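Local coordinates for protein oligoribonuclease (Colwellia psychrerythraea, PDB 6A4D) that probably degrades very short RNA oligonucleotides as an exonuclease of the RNase H-like clan, working as a dimer, at residues I48-D59 with R77-A88; E150-T158 with E169-L180. The protein carries 1 engineered substitution. All coordinates share one frame; numbering follows the deposited sequence.

Contact 1: residues I48-D59 with R77-A88; sequences IFAISQTDDVLD and RCRDSEVSLAHA
Apolar packing of Phe-49 and Ile-51 on Ala-88, with a salt-bridge network farther along, joins an outer strand to helices at the border of the mixed sheet of an RNase H-like exonuclease fold. Phe-49 lies at the end of strand 42-50, Ile-51 just beyond it, and Ala-88 on helix 85-99. The Phe-49 ring takes Ala-88 CA over one face, a CH-pi contact 4.2 Å from its centroid. Its CD1 meets Val-83 CG1 at 3.7 Å. Ile-51 reaches Ala-88 by its CD1 branch. One backbone bond, Ser-52 N to Val-83 O (2.9 Å), and one from a side chain, Ser-81 OG to Ala-50 O (2.8 Å), tie the segments. The same hydroxyl accepts from Val-83 N, which makes an ST turn; with OG anti to its own N (chi1 -166°) it can serve both. Arg-79 runs extended past Leu-58, whose CD1 lies over one guanidinium face. NH1 and NH2 both grip Asp-59 OD1 end-on, the NH2 bond being 2.8 Å, and this oxygen lies in the guanidinium plane. NH1 also meets Asp-55 OD1 at 2.6 Å, from above that carboxylate plane. Arg-77 lays its guanidinium over Ala-50 CB and forms a salt bridge with Glu-30. Two carboxylates of helix 55-59 thus share one cation, which probably offsets their mutual repulsion and fixes the rotation of the guanidinium.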
loop_
_atom_site.group_PDB
_atom_site.type_symbol
_atom_site.label_atom_id
_atom_site.label_comp_id
_atom_site.label_asym_id
_atom_site.label_seq_id
_atom_site.Cartn_x
_atom_site.Cartn_y
_atom_site.Cartn_z
ATOM N N ILE A 48 -10.848 -4.334 -20.727
ATOM C CA ILE A 48 -9.704 -3.426 -20.712
ATOM C C ILE A 48 -10.124 -2.045 -21.279
ATOM O O ILE A 48 -10.760 -2.002 -22.319
ATOM C CB ILE A 48 -8.566 -3.964 -21.594
ATOM C CG1 ILE A 48 -8.221 -5.419 -21.232
ATOM C CG2 ILE A 48 -7.325 -3.098 -21.457
ATOM C CD1 ILE A 48 -7.365 -6.116 -22.280
ATOM N N PHE A 49 -9.801 -0.932 -20.608
ATOM C CA PHE A 49 -10.094 0.411 -21.176
ATOM C C PHE A 49 -8.882 1.287 -21.310
ATOM O O PHE A 49 -8.214 1.572 -20.304
ATOM C CB PHE A 49 -11.073 1.191 -20.331
ATOM C CG PHE A 49 -12.374 0.522 -20.157
ATOM C CD1 PHE A 49 -13.332 0.601 -21.140
ATOM C CD2 PHE A 49 -12.632 -0.225 -19.013
ATOM C CE1 PHE A 49 -14.550 -0.021 -20.972
ATOM C CE2 PHE A 49 -13.841 -0.841 -18.839
ATOM C CZ PHE A 49 -14.806 -0.742 -19.819
ATOM N N ALA A 50 -8.605 1.747 -22.528
ATOM C CA ALA A 50 -7.777 2.954 -22.664
ATOM C C ALA A 50 -8.747 4.131 -22.532
ATOM O O ALA A 50 -9.808 4.176 -23.212
ATOM C CB ALA A 50 -7.004 2.998 -23.968
ATOM N N ILE A 51 -8.398 5.032 -21.617
ATOM C CA ILE A 51 -9.234 6.185 -21.287
ATOM C C ILE A 51 -8.918 7.314 -22.254
ATOM O O ILE A 51 -7.751 7.704 -22.429
ATOM C CB ILE A 51 -8.981 6.784 -19.890
ATOM C CG1 ILE A 51 -8.979 5.717 -18.771
ATOM C CG2 ILE A 51 -10.024 7.885 -19.612
ATOM C CD1 ILE A 51 -10.219 4.849 -18.755
ATOM N N SER A 52 -9.979 7.870 -22.827
ATOM C CA SER A 52 -9.861 9.005 -23.728
ATOM C C SER A 52 -9.221 10.179 -23.016
ATOM O O SER A 52 -9.575 10.526 -21.885
ATOM C CB SER A 52 -11.244 9.424 -24.259
ATOM O OG SER A 52 -11.134 10.612 -25.011
ATOM N N GLN A 53 -8.231 10.741 -23.676
ATOM C CA GLN A 53 -7.611 11.949 -23.267
ATOM C C GLN A 53 -7.365 12.742 -24.547
ATOM O O GLN A 53 -7.129 12.182 -25.635
ATOM C CB GLN A 53 -6.297 11.635 -22.543
ATOM C CG GLN A 53 -6.447 10.749 -21.294
ATOM C CD GLN A 53 -7.069 11.473 -20.116
ATOM O OE1 GLN A 53 -7.358 12.636 -20.204
ATOM N NE2 GLN A 53 -7.237 10.793 -18.992
ATOM N N THR A 54 -7.440 14.054 -24.432
ATOM C CA THR A 54 -7.142 14.926 -25.579
ATOM C C THR A 54 -5.657 14.831 -25.962
ATOM O O THR A 54 -4.845 14.224 -25.249
ATOM C CB THR A 54 -7.374 16.378 -25.199
ATOM O OG1 THR A 54 -6.471 16.675 -24.140
ATOM C CG2 THR A 54 -8.836 16.629 -24.754
ATOM N N ASP A 55 -5.301 15.497 -27.050
ATOM C CA ASP A 55 -3.892 15.731 -27.400
ATOM C C ASP A 55 -3.168 16.653 -26.425
ATOM O O ASP A 55 -1.987 16.468 -26.160
ATOM C CB ASP A 55 -3.774 16.291 -28.817
ATOM C CG ASP A 55 -4.205 15.294 -29.878
ATOM O OD1 ASP A 55 -4.315 14.088 -29.566
ATOM O OD2 ASP A 55 -4.438 15.717 -31.035
ATOM N N ASP A 56 -3.842 17.644 -25.872
ATOM C CA ASP A 56 -3.179 18.448 -24.845
ATOM C C ASP A 56 -2.557 17.506 -23.834
ATOM O O ASP A 56 -1.373 17.617 -23.509
ATOM C CB ASP A 56 -4.136 19.365 -24.095
ATOM C CG ASP A 56 -3.495 19.951 -22.842
ATOM O OD1 ASP A 56 -2.445 20.573 -23.008
ATOM O OD2 ASP A 56 -3.998 19.776 -21.703
ATOM N N VAL A 57 -3.370 16.562 -23.353
ATOM C CA VAL A 57 -2.928 15.702 -22.274
ATOM C C VAL A 57 -1.780 14.814 -22.736
ATOM O O VAL A 57 -0.728 14.793 -22.106
ATOM C CB VAL A 57 -4.087 14.862 -21.687
ATOM C CG1 VAL A 57 -3.565 13.719 -20.814
ATOM C CG2 VAL A 57 -4.984 15.773 -20.879
ATOM N N LEU A 58 -1.980 14.112 -23.839
ATOM C CA LEU A 58 -1.056 13.060 -24.209
ATOM C C LEU A 58 0.338 13.610 -24.511
ATOM O O LEU A 58 1.360 13.086 -24.018
ATOM C CB LEU A 58 -1.616 12.257 -25.376
ATOM C CG LEU A 58 -2.793 11.366 -24.947
ATOM C CD1 LEU A 58 -3.403 10.729 -26.195
ATOM C CD2 LEU A 58 -2.394 10.304 -23.893
ATOM N N ASP A 59 0.359 14.735 -25.220
ATOM C CA ASP A 59 1.607 15.357 -25.667
ATOM C C ASP A 59 2.435 16.059 -24.576
ATOM O O ASP A 59 3.603 16.324 -24.833
ATOM C CB ASP A 59 1.316 16.301 -26.827
ATOM C CG ASP A 59 0.523 15.625 -27.935
ATOM O OD1 ASP A 59 0.355 14.381 -27.866
ATOM O OD2 ASP A 59 0.035 16.321 -28.864
ATOM N N ARG A 77 -3.940 4.267 -28.602
ATOM C CA ARG A 77 -5.261 3.790 -28.152
ATOM C C ARG A 77 -6.046 4.848 -27.362
ATOM O O ARG A 77 -7.258 4.841 -27.389
ATOM C CB ARG A 77 -5.151 2.503 -27.341
ATOM C CG ARG A 77 -5.015 1.271 -28.212
ATOM C CD ARG A 77 -4.276 0.193 -27.428
ATOM N NE ARG A 77 -5.158 -0.208 -26.357
ATOM C CZ ARG A 77 -4.833 -0.423 -25.087
ATOM N NH1 ARG A 77 -3.579 -0.311 -24.674
ATOM N NH2 ARG A 77 -5.803 -0.759 -24.220
ATOM N N CYS A 78 -5.340 5.737 -26.676
ATOM C CA CYS A 78 -5.958 6.788 -25.897
ATOM C C CYS A 78 -6.541 7.876 -26.846
ATOM O O CYS A 78 -7.699 8.296 -26.665
ATOM C CB CYS A 78 -4.994 7.328 -24.809
ATOM S SG CYS A 78 -4.761 6.200 -23.366
ATOM N N ARG A 79 -5.768 8.284 -27.860
ATOM C CA ARG A 79 -6.273 9.127 -28.988
ATOM C C ARG A 79 -7.478 8.533 -29.734
ATOM O O ARG A 79 -8.391 9.266 -30.092
ATOM C CB ARG A 79 -5.164 9.398 -30.005
ATOM C CG ARG A 79 -4.026 10.287 -29.516
ATOM C CD ARG A 79 -3.061 10.587 -30.674
ATOM N NE ARG A 79 -1.679 10.800 -30.218
ATOM C CZ ARG A 79 -1.229 11.892 -29.575
ATOM N NH1 ARG A 79 -2.034 12.923 -29.286
ATOM N NH2 ARG A 79 0.045 11.956 -29.179
ATOM N N ASP A 80 -7.485 7.222 -29.967
ATOM C CA ASP A 80 -8.635 6.544 -30.617
ATOM C C ASP A 80 -9.858 6.461 -29.717
ATOM O O ASP A 80 -10.994 6.406 -30.201
ATOM C CB ASP A 80 -8.303 5.089 -31.030
ATOM C CG ASP A 80 -7.102 4.978 -31.979
ATOM O OD1 ASP A 80 -6.880 5.890 -32.815
ATOM O OD2 ASP A 80 -6.380 3.951 -31.872
ATOM N N SER A 81 -9.627 6.391 -28.405
ATOM C CA SER A 81 -10.721 6.189 -27.466
ATOM C C SER A 81 -11.678 7.392 -27.371
ATOM O O SER A 81 -11.233 8.554 -27.333
ATOM C CB SER A 81 -10.196 5.896 -26.063
ATOM O OG SER A 81 -11.258 5.398 -25.255
ATOM N N GLU A 82 -12.964 7.063 -27.260
ATOM C CA GLU A 82 -13.991 7.946 -26.747
ATOM C C GLU A 82 -14.464 7.532 -25.343
ATOM O O GLU A 82 -15.522 8.002 -24.867
ATOM C CB GLU A 82 -15.225 7.895 -27.662
ATOM C CG GLU A 82 -15.001 8.134 -29.146
ATOM C CD GLU A 82 -16.331 8.044 -29.888
ATOM O OE1 GLU A 82 -16.961 6.974 -29.815
ATOM O OE2 GLU A 82 -16.785 9.045 -30.488
ATOM N N VAL A 83 -13.720 6.649 -24.682
ATOM C CA VAL A 83 -14.158 6.075 -23.405
ATOM C C VAL A 83 -13.864 7.072 -22.309
ATOM O O VAL A 83 -12.723 7.363 -22.048
ATOM C CB VAL A 83 -13.462 4.713 -23.105
ATOM C CG1 VAL A 83 -13.665 4.267 -21.654
ATOM C CG2 VAL A 83 -13.963 3.653 -24.087
ATOM N N SER A 84 -14.898 7.556 -21.651
ATOM C CA SER A 84 -14.730 8.409 -20.513
ATOM C C SER A 84 -14.435 7.568 -19.287
ATOM O O SER A 84 -14.855 6.394 -19.204
ATOM C CB SER A 84 -16.008 9.188 -20.243
ATOM O OG SER A 84 -16.996 8.350 -19.670
ATOM N N LEU A 85 -13.767 8.217 -18.325
ATOM C CA LEU A 85 -13.440 7.616 -17.046
ATOM C C LEU A 85 -14.679 7.202 -16.284
ATOM O O LEU A 85 -14.701 6.088 -15.724
ATOM C CB LEU A 85 -12.612 8.582 -16.222
ATOM C CG LEU A 85 -11.913 8.138 -14.953
ATOM C CD1 LEU A 85 -10.932 6.989 -15.174
ATOM C CD2 LEU A 85 -11.196 9.344 -14.400
ATOM N N ALA A 86 -15.713 8.073 -16.296
ATOM C CA ALA A 86 -17.020 7.741 -15.743
ATOM C C ALA A 86 -17.479 6.394 -16.278
ATOM O O ALA A 86 -17.940 5.544 -15.508
ATOM C CB ALA A 86 -18.069 8.818 -16.048
ATOM N N HIS A 87 -17.340 6.195 -17.582
ATOM C CA HIS A 87 -17.816 4.987 -18.201
ATOM C C HIS A 87 -17.040 3.785 -17.669
ATOM O O HIS A 87 -17.633 2.799 -17.262
ATOM C CB HIS A 87 -17.728 5.053 -19.741
ATOM C CG HIS A 87 -18.235 3.814 -20.415
ATOM N ND1 HIS A 87 -19.562 3.438 -20.380
ATOM C CD2 HIS A 87 -17.590 2.843 -21.106
ATOM C CE1 HIS A 87 -19.716 2.294 -21.025
ATOM N NE2 HIS A 87 -18.542 1.922 -21.489
ATOM N N ALA A 88 -15.716 3.886 -17.706
ATOM C CA ALA A 88 -14.806 2.818 -17.241
ATOM C C ALA A 88 -15.116 2.442 -15.809
ATOM O O ALA A 88 -15.230 1.271 -15.460
ATOM C CB ALA A 88 -13.357 3.260 -17.367
HETATM O O HOH W 1 -9.517 10.452 -26.926
#

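Contact 2: residues E150-T158 with E169-L180; sequences EVLESVVKT and ESIAELKVYREL. With 9RC (5'-O-[(S)-hydroxy(4-nitrophenoxy)phosphoryl]thymidine), chain C.
Tyr-177 of helix 163-180 turns its ring edge to Val-151 of the loop that precedes this helix. Its CG lies anti to the carbonyl carbon (chi1 -60°), which carries the ring along the helix flank to the loop. From CB outward, CG leads into a ring with Glu-173 O over one face. CD1 meets Val-151 CG1 at 3.7 Å, near the ring plane. CE1 and CZ lie near Val-155 CG2, CE1 at 4.0 Å. The tip, OH, touches Leu-152 CD2 at 3.6 Å and donates to Glu-173 OE2 in a bond modelled too short to be trusted in detail. Val-155 fills the next place, its CG1 branch on Glu-173 CG at 3.6 Å and its CG2 branch on Val-176 CG1. At the far end the side chains of Leu-180 and Val-151 run past each other in opposite directions, CB against CG2. Leu-180 CD1 lies 3.6 Å from Ser-154 OG. Where the end of 150-158 meets the start of 169-180, a water donates to both Val-156 O and Glu-169 O. Val-155, Val-156, Glu-169 and Glu-173 line part of the pocket for a substrate analogue, whose nitrophenyl OBD lies 4.0 Å from Val-155 CG1. Glu-173 OE2 forms a salt bridge with Lys-141, and OE1 is bonded to Asn-110. Both carboxylate oxygens are thus held beside the ligand, and the lysine probably balances part of their charge.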
loop_
_atom_site.group_PDB
_atom_site.type_symbol
_atom_site.label_atom_id
_atom_site.label_comp_id
_atom_site.label_asym_id
_atom_site.label_seq_id
_atom_site.Cartn_x
_atom_site.Cartn_y
_atom_site.Cartn_z
ATOM N N GLU A 150 17.197 -16.154 -3.333
ATOM C CA GLU A 150 17.188 -17.103 -4.426
ATOM C C GLU A 150 15.857 -17.437 -5.057
ATOM O O GLU A 150 15.815 -17.829 -6.224
ATOM C CB GLU A 150 17.851 -18.397 -4.014
ATOM C CG GLU A 150 18.577 -18.964 -5.227
ATOM C CD GLU A 150 19.793 -19.814 -4.881
ATOM O OE1 GLU A 150 20.184 -20.610 -5.780
ATOM O OE2 GLU A 150 20.308 -19.686 -3.742
ATOM N N VAL A 151 14.767 -17.280 -4.303
ATOM C CA VAL A 151 13.449 -17.412 -4.882
ATOM C C VAL A 151 13.282 -16.461 -6.078
ATOM O O VAL A 151 12.553 -16.775 -6.980
ATOM C CB VAL A 151 12.367 -17.124 -3.815
ATOM C CG1 VAL A 151 11.000 -16.921 -4.425
ATOM C CG2 VAL A 151 12.323 -18.244 -2.787
ATOM N N LEU A 152 13.941 -15.308 -6.085
ATOM C CA LEU A 152 13.708 -14.316 -7.118
ATOM C C LEU A 152 14.135 -14.770 -8.514
ATOM O O LEU A 152 13.677 -14.195 -9.526
ATOM C CB LEU A 152 14.429 -13.022 -6.729
ATOM C CG LEU A 152 13.978 -12.327 -5.434
ATOM C CD1 LEU A 152 14.764 -11.064 -5.222
ATOM C CD2 LEU A 152 12.513 -11.936 -5.526
ATOM N N GLU A 153 14.988 -15.799 -8.580
ATOM C CA GLU A 153 15.391 -16.370 -9.870
ATOM C C GLU A 153 14.251 -17.008 -10.575
ATOM O O GLU A 153 14.245 -17.094 -11.804
ATOM C CB GLU A 153 16.419 -17.496 -9.723
ATOM C CG GLU A 153 17.795 -17.077 -9.328
ATOM C CD GLU A 153 18.815 -18.185 -9.582
ATOM O OE1 GLU A 153 18.959 -18.677 -10.733
ATOM O OE2 GLU A 153 19.507 -18.548 -8.614
ATOM N N SER A 154 13.328 -17.540 -9.794
ATOM C CA SER A 154 12.143 -18.168 -10.334
ATOM C C SER A 154 11.071 -17.214 -10.730
ATOM O O SER A 154 10.187 -17.604 -11.485
ATOM C CB SER A 154 11.597 -19.208 -9.360
ATOM O OG SER A 154 12.622 -20.128 -9.150
ATOM N N VAL A 155 11.110 -15.988 -10.231
ATOM C CA VAL A 155 10.153 -14.923 -10.686
ATOM C C VAL A 155 10.532 -14.502 -12.073
ATOM O O VAL A 155 11.698 -14.257 -12.322
ATOM C CB VAL A 155 10.226 -13.707 -9.754
ATOM C CG1 VAL A 155 9.385 -12.528 -10.223
ATOM C CG2 VAL A 155 9.817 -14.124 -8.365
ATOM N N VAL A 156 9.534 -14.423 -12.959
ATOM C CA VAL A 156 9.653 -14.023 -14.357
ATOM C C VAL A 156 9.252 -12.563 -14.559
ATOM O O VAL A 156 8.099 -12.166 -14.313
ATOM C CB VAL A 156 8.721 -14.885 -15.260
ATOM C CG1 VAL A 156 8.849 -14.500 -16.747
ATOM C CG2 VAL A 156 9.026 -16.372 -15.070
ATOM N N LYS A 157 10.176 -11.785 -15.100
ATOM C CA LYS A 157 9.982 -10.346 -15.242
ATOM C C LYS A 157 9.292 -9.918 -16.547
ATOM O O LYS A 157 8.167 -9.475 -16.489
ATOM C CB LYS A 157 11.305 -9.608 -15.045
ATOM C CG LYS A 157 11.413 -8.929 -13.692
ATOM C CD LYS A 157 12.785 -8.298 -13.511
ATOM C CE LYS A 157 12.928 -6.981 -14.252
ATOM N NZ LYS A 157 12.428 -5.848 -13.424
ATOM N N THR A 158 9.947 -10.007 -17.698
ATOM C CA THR A 158 9.289 -9.734 -19.018
ATOM C C THR A 158 8.690 -8.291 -19.254
ATOM O O THR A 158 8.878 -7.377 -18.439
ATOM C CB THR A 158 8.251 -10.845 -19.364
ATOM O OG1 THR A 158 7.101 -10.753 -18.511
ATOM C CG2 THR A 158 8.865 -12.243 -19.241
ATOM N N GLU A 169 1.434 -11.084 -14.870
ATOM C CA GLU A 169 2.750 -11.073 -14.251
ATOM C C GLU A 169 2.845 -11.028 -12.685
ATOM O O GLU A 169 3.691 -11.663 -12.100
ATOM C CB GLU A 169 3.576 -9.920 -14.841
ATOM C CG GLU A 169 4.612 -10.359 -15.860
ATOM C CD GLU A 169 5.466 -9.204 -16.340
ATOM O OE1 GLU A 169 5.480 -8.998 -17.576
ATOM O OE2 GLU A 169 6.101 -8.511 -15.480
ATOM N N SER A 170 2.034 -10.201 -12.052
ATOM C CA SER A 170 1.982 -10.087 -10.601
ATOM C C SER A 170 1.457 -11.383 -10.000
ATOM O O SER A 170 2.003 -11.862 -9.016
ATOM C CB SER A 170 1.043 -8.935 -10.153
ATOM O OG SER A 170 1.277 -7.755 -10.909
ATOM N N ILE A 171 0.395 -11.904 -10.593
ATOM C CA ILE A 171 -0.267 -13.159 -10.157
ATOM C C ILE A 171 0.747 -14.254 -10.210
ATOM O O ILE A 171 0.929 -15.018 -9.229
ATOM C CB ILE A 171 -1.457 -13.484 -11.072
ATOM C CG1 ILE A 171 -2.549 -12.406 -10.877
ATOM C CG2 ILE A 171 -2.091 -14.871 -10.796
ATOM C CD1 ILE A 171 -3.775 -12.608 -11.723
ATOM N N ALA A 172 1.461 -14.285 -11.333
ATOM C CA ALA A 172 2.451 -15.321 -11.513
ATOM C C ALA A 172 3.544 -15.165 -10.497
ATOM O O ALA A 172 4.007 -16.158 -9.979
ATOM C CB ALA A 172 2.994 -15.326 -12.942
ATOM N N GLU A 173 3.956 -13.938 -10.198
ATOM C CA GLU A 173 4.997 -13.728 -9.202
ATOM C C GLU A 173 4.584 -14.288 -7.819
ATOM O O GLU A 173 5.367 -14.899 -7.143
ATOM C CB GLU A 173 5.389 -12.254 -9.081
ATOM C CG GLU A 173 6.534 -11.978 -8.092
ATOM C CD GLU A 173 6.809 -10.469 -7.914
ATOM O OE1 GLU A 173 6.218 -9.655 -8.667
ATOM O OE2 GLU A 173 7.599 -10.097 -6.998
ATOM N N LEU A 174 3.345 -14.068 -7.439
ATOM C CA LEU A 174 2.809 -14.489 -6.167
ATOM C C LEU A 174 2.664 -16.011 -6.094
ATOM O O LEU A 174 2.874 -16.588 -5.037
ATOM C CB LEU A 174 1.484 -13.783 -5.854
ATOM C CG LEU A 174 0.822 -14.140 -4.518
ATOM C CD1 LEU A 174 1.669 -13.776 -3.310
ATOM C CD2 LEU A 174 -0.556 -13.517 -4.403
ATOM N N LYS A 175 2.394 -16.624 -7.232
ATOM C CA LYS A 175 2.303 -18.094 -7.370
ATOM C C LYS A 175 3.661 -18.715 -7.105
ATOM O O LYS A 175 3.818 -19.680 -6.386
ATOM C CB LYS A 175 1.832 -18.454 -8.766
ATOM C CG LYS A 175 0.360 -18.507 -8.980
ATOM C CD LYS A 175 0.055 -19.409 -10.198
ATOM C CE LYS A 175 -1.454 -19.667 -10.426
ATOM N NZ LYS A 175 -2.167 -18.821 -11.464
ATOM N N VAL A 176 4.669 -18.080 -7.646
ATOM C CA VAL A 176 6.008 -18.463 -7.348
ATOM C C VAL A 176 6.274 -18.394 -5.862
ATOM O O VAL A 176 6.800 -19.383 -5.279
ATOM C CB VAL A 176 7.027 -17.657 -8.213
ATOM C CG1 VAL A 176 8.451 -17.728 -7.681
ATOM C CG2 VAL A 176 6.944 -18.132 -9.637
ATOM N N TYR A 177 5.975 -17.257 -5.233
ATOM C CA TYR A 177 6.205 -17.172 -3.751
ATOM C C TYR A 177 5.396 -18.196 -2.984
ATOM O O TYR A 177 5.861 -18.798 -2.048
ATOM C CB TYR A 177 5.881 -15.769 -3.178
ATOM C CG TYR A 177 6.691 -14.652 -3.775
ATOM C CD1 TYR A 177 8.055 -14.795 -4.011
ATOM C CD2 TYR A 177 6.091 -13.442 -4.109
ATOM C CE1 TYR A 177 8.805 -13.772 -4.555
ATOM C CE2 TYR A 177 6.823 -12.406 -4.665
ATOM C CZ TYR A 177 8.167 -12.585 -4.928
ATOM O OH TYR A 177 8.880 -11.588 -5.484
ATOM N N ARG A 178 4.152 -18.365 -3.376
ATOM C CA ARG A 178 3.334 -19.389 -2.766
ATOM C C ARG A 178 4.038 -20.762 -2.690
ATOM O O ARG A 178 4.024 -21.422 -1.650
ATOM C CB ARG A 178 2.027 -19.530 -3.546
ATOM C CG ARG A 178 1.067 -20.413 -2.796
ATOM C CD ARG A 178 -0.233 -20.580 -3.527
ATOM N NE ARG A 178 -1.216 -20.951 -2.533
ATOM C CZ ARG A 178 -2.367 -21.534 -2.796
ATOM N NH1 ARG A 178 -3.171 -21.836 -1.786
ATOM N NH2 ARG A 178 -2.719 -21.778 -4.061
ATOM N N GLU A 179 4.644 -21.162 -3.798
ATOM C CA GLU A 179 5.359 -22.429 -3.911
ATOM C C GLU A 179 6.715 -22.455 -3.211
ATOM O O GLU A 179 6.982 -23.437 -2.521
ATOM C CB GLU A 179 5.513 -22.813 -5.382
ATOM C CG GLU A 179 6.118 -24.188 -5.626
ATOM C CD GLU A 179 6.539 -24.388 -7.081
ATOM O OE1 GLU A 179 6.101 -23.619 -7.984
ATOM O OE2 GLU A 179 7.309 -25.329 -7.330
ATOM N N LEU A 180 7.541 -21.402 -3.335
ATOM C CA LEU A 180 8.902 -21.433 -2.813
ATOM C C LEU A 180 9.160 -20.739 -1.497
ATOM O O LEU A 180 10.201 -20.956 -0.890
ATOM C CB LEU A 180 9.887 -20.876 -3.866
ATOM C CG LEU A 180 9.871 -21.584 -5.224
ATOM C CD1 LEU A 180 10.714 -20.821 -6.215
ATOM C CD2 LEU A 180 10.384 -23.029 -5.081
HETATM O OAJ 9RC C . 5.365 4.472 -7.597
HETATM C CAE 9RC C . 6.504 4.457 -8.069
HETATM N NAI 9RC C . 7.412 5.429 -7.680
HETATM C CAL 9RC C . 8.714 5.427 -8.196
HETATM O OAS 9RC C . 9.483 6.319 -7.821
HETATM C CAT 9RC C . 9.110 4.427 -9.097
HETATM C CAU 9RC C . 10.411 4.379 -9.626
HETATM C CAF 9RC C . 8.179 3.476 -9.476
HETATM N NAB 9RC C . 6.871 3.510 -8.943
HETATM C CAA 9RC C . 5.852 2.532 -9.330
HETATM O OAC 9RC C . 6.118 1.266 -8.786
HETATM C CAD 9RC C . 5.891 2.316 -10.821
HETATM C CAH 9RC C . 5.072 1.094 -10.940
HETATM O OAK 9RC C . 3.741 1.504 -11.112
HETATM C CAG 9RC C . 5.268 0.426 -9.588
HETATM C CAR 9RC C . 6.040 -0.833 -9.805
HETATM O OAQ 9RC C . 6.355 -1.320 -8.510
HETATM P PAP 9RC C . 7.218 -2.635 -8.383
HETATM O OAO 9RC C . 7.146 -2.986 -6.819
HETATM O OAN 9RC C . 8.616 -2.238 -8.662
HETATM O OAM 9RC C . 6.474 -3.533 -9.426
HETATM C CAV 9RC C . 6.534 -4.792 -10.011
HETATM C CAW 9RC C . 5.514 -5.168 -10.959
HETATM C CAY 9RC C . 5.495 -6.481 -11.554
HETATM C CBA 9RC C . 6.512 -7.433 -11.233
HETATM N NBB 9RC C . 6.630 -8.729 -11.711
HETATM O OBD 9RC C . 8.053 -9.356 -12.201
HETATM O OBC 9RC C . 5.534 -9.559 -11.642
HETATM C CAZ 9RC C . 7.481 -7.012 -10.317
HETATM C CAX 9RC C . 7.523 -5.740 -9.699
HETATM O O HOH W 2 5.917 -13.211 -13.110
#

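In the fold
Contact 1 closes before contact 2 opens, so the two follow in series along the chain; both lie in the exonuclease domain. Their centres are about 32 Å apart, on opposite sides of the chain's centre, and their nearest atoms about 13 Å. Contact 1 belongs to strand 42-50, one of the two outer strands of the sheet, and to helices 55-59, 74-80 and 85-99. Contact 2 belongs to helix 163-180 and the loop before it. The sheet links them: strand 42-50 pairs with strand 28-36, which side chains of helix 163-180 also touch. Contact 2 lies at the ligand pocket and near the second subunit, whereas contact 1 is packing at the sheet's outer strand.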